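Local coordinates for PHD finger protein 3 (Homo sapiens, PDB 6IC9) that reads the phosphorylated C-terminal domain of RNA polymerase II through its SPOC domain and regulates neuronal gene expression, at residues A[39-44]-A[150-155]. Numbering follows the deposited sequence. Where two conformers were deposited one is given.
Sequences EYLTED and GLIIRQ
Arg-154, near the end of strand 147-155 of the SPOC domain, sends its guanidinium to the loop residue Glu-39 and to Asp-44 in the short helix 41-44. Arginine suits the place, being long, bent at chi3 (76°) to set NE, and rich in N-H groups. NH1 and NH2 converge end-on on the backbone O of Glu-39, the NH2 bond to that O being the shorter at 2.7 Å. NH2 also makes a fairly straight salt bridge to OD2 of Asp-44, 2.7 Å long. It arrives on the anti side, somewhat out of the carboxylate plane. Packing is tight over one guanidinium face, where CD2 of Leu-41 lies 3.6 Å from CZ of Arg-154; leucine's apolar methyls can cover this flat group and also meet CD1 of Ile-152 tip to tip. By contrast, the side chains of Glu-39 and Tyr-40 form the loose, solvent-exposed margin. An alanine in place of Arg-154 would probably leave the Asp-44 carboxylate without its cationic mate and the Glu-39 O without these two donors, and open a gap beside Leu-41. NE is buried without a partner, so NH1 and NH2 alone tie strand to loop and helix, the charge probably largely neutralised by Asp-44.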
loop_
_atom_site.group_PDB
_atom_site.type_symbol
_atom_site.label_atom_id
_atom_site.label_comp_id
_atom_site.label_asym_id
_atom_site.label_seq_id
_atom_site.Cartn_x
_atom_site.Cartn_y
_atom_site.Cartn_z
ATOM N N GLU A 39 -5.538 -6.107 12.173
ATOM C CA GLU A 39 -5.170 -6.185 13.582
ATOM C C GLU A 39 -3.688 -5.879 13.735
ATOM O O GLU A 39 -2.855 -6.363 12.954
ATOM C CB GLU A 39 -5.494 -7.581 14.142
ATOM C CG GLU A 39 -4.639 -8.686 13.483
ATOM C CD GLU A 39 -5.076 -10.123 13.800
ATOM O OE1 GLU A 39 -4.298 -11.049 13.493
ATOM O OE2 GLU A 39 -6.177 -10.337 14.338
ATOM N N TYR A 40 -3.365 -5.029 14.710
ATOM C CA TYR A 40 -1.995 -4.696 15.098
ATOM C C TYR A 40 -1.277 -3.793 14.108
ATOM O O TYR A 40 -0.066 -3.548 14.281
ATOM C CB TYR A 40 -1.131 -5.945 15.314
ATOM C CG TYR A 40 -1.768 -7.004 16.187
ATOM C CD1 TYR A 40 -2.000 -8.282 15.697
ATOM C CD2 TYR A 40 -2.158 -6.711 17.502
ATOM C CE1 TYR A 40 -2.590 -9.264 16.495
ATOM C CE2 TYR A 40 -2.740 -7.683 18.306
ATOM C CZ TYR A 40 -2.956 -8.959 17.799
ATOM O OH TYR A 40 -3.535 -9.939 18.587
ATOM N N LEU A 41 -1.962 -3.294 13.071
ATOM C CA LEU A 41 -1.264 -2.447 12.114
ATOM C C LEU A 41 -0.717 -1.191 12.774
ATOM O O LEU A 41 0.328 -0.682 12.366
ATOM C CB LEU A 41 -2.192 -2.092 10.944
ATOM C CG LEU A 41 -2.191 -3.112 9.810
ATOM C CD1 LEU A 41 -3.127 -2.588 8.712
ATOM C CD2 LEU A 41 -0.761 -3.396 9.278
ATOM N N THR A 42 -1.389 -0.695 13.812
ATOM C CA THR A 42 -0.910 0.504 14.494
ATOM C C THR A 42 0.504 0.322 15.028
ATOM O O THR A 42 1.308 1.264 15.014
ATOM C CB THR A 42 -1.877 0.847 15.620
ATOM O OG1 THR A 42 -3.221 0.674 15.144
ATOM C CG2 THR A 42 -1.653 2.285 16.077
ATOM N N GLU A 43 0.839 -0.897 15.481
ATOM C CA GLU A 43 2.170 -1.195 16.017
ATOM C C GLU A 43 3.149 -1.630 14.950
ATOM O O GLU A 43 4.360 -1.567 15.165
ATOM C CB GLU A 43 2.078 -2.324 17.069
ATOM C CG GLU A 43 0.942 -2.120 18.022
ATOM C CD GLU A 43 0.465 -3.407 18.681
ATOM O OE1 GLU A 43 1.240 -4.390 18.780
ATOM O OE2 GLU A 43 -0.707 -3.418 19.088
ATOM N N ASP A 44 2.659 -2.071 13.810
ATOM C CA ASP A 44 3.503 -2.671 12.791
ATOM C C ASP A 44 3.922 -1.695 11.694
ATOM O O ASP A 44 4.714 -2.076 10.830
ATOM C CB ASP A 44 2.743 -3.833 12.128
ATOM C CG ASP A 44 2.676 -5.087 13.004
ATOM O OD1 ASP A 44 3.364 -5.121 14.051
ATOM O OD2 ASP A 44 1.935 -6.031 12.617
ATOM N N GLY A 150 -2.513 0.497 0.268
ATOM C CA GLY A 150 -1.346 -0.212 0.755
ATOM C C GLY A 150 -1.646 -1.706 0.753
ATOM O O GLY A 150 -2.617 -2.150 1.361
ATOM N N LEU A 151 -0.783 -2.463 0.098
ATOM C CA LEU A 151 -0.823 -3.935 0.111
ATOM C C LEU A 151 0.252 -4.379 1.069
ATOM O O LEU A 151 1.431 -4.157 0.804
ATOM C CB LEU A 151 -0.563 -4.456 -1.308
ATOM C CG LEU A 151 -0.315 -5.947 -1.431
ATOM C CD1 LEU A 151 -1.545 -6.629 -0.954
ATOM C CD2 LEU A 151 -0.045 -6.244 -2.942
ATOM N N ILE A 152 -0.139 -4.994 2.193
ATOM C CA ILE A 152 0.787 -5.282 3.277
ATOM C C ILE A 152 0.898 -6.799 3.458
ATOM O O ILE A 152 -0.109 -7.481 3.715
ATOM C CB ILE A 152 0.336 -4.603 4.589
ATOM C CG1 ILE A 152 0.019 -3.118 4.290
ATOM C CG2 ILE A 152 1.411 -4.715 5.656
ATOM C CD1 ILE A 152 -0.620 -2.414 5.487
ATOM N N ILE A 153 2.111 -7.315 3.309
ATOM C CA ILE A 153 2.432 -8.724 3.556
ATOM C C ILE A 153 3.019 -8.840 4.955
ATOM O O ILE A 153 4.104 -8.312 5.216
ATOM C CB ILE A 153 3.446 -9.254 2.527
ATOM C CG1 ILE A 153 3.065 -8.808 1.112
ATOM C CG2 ILE A 153 3.609 -10.798 2.666
ATOM C CD1 ILE A 153 1.662 -9.257 0.703
ATOM N N ARG A 154 2.337 -9.560 5.852
ATOM C CA ARG A 154 2.813 -9.735 7.222
ATOM C C ARG A 154 3.123 -11.203 7.547
ATOM O O ARG A 154 2.567 -12.132 6.962
ATOM C CB ARG A 154 1.773 -9.188 8.194
ATOM C CG ARG A 154 1.172 -7.863 7.622
ATOM C CD ARG A 154 -0.223 -7.528 8.158
ATOM N NE ARG A 154 -0.020 -7.044 9.495
ATOM C CZ ARG A 154 -0.964 -6.776 10.391
ATOM N NH1 ARG A 154 -2.261 -6.935 10.138
ATOM N NH2 ARG A 154 -0.565 -6.324 11.560
ATOM N N GLN A 155 4.016 -11.393 8.494
ATOM C CA GLN A 155 4.317 -12.733 8.968
ATOM C C GLN A 155 3.143 -13.248 9.790
ATOM O O GLN A 155 2.380 -12.474 10.381
ATOM C CB GLN A 155 5.604 -12.731 9.802
ATOM C CG GLN A 155 6.721 -11.799 9.280
ATOM C CD GLN A 155 7.570 -12.381 8.120
ATOM O OE1 GLN A 155 7.341 -13.503 7.649
ATOM N NE2 GLN A 155 8.566 -11.603 7.670
#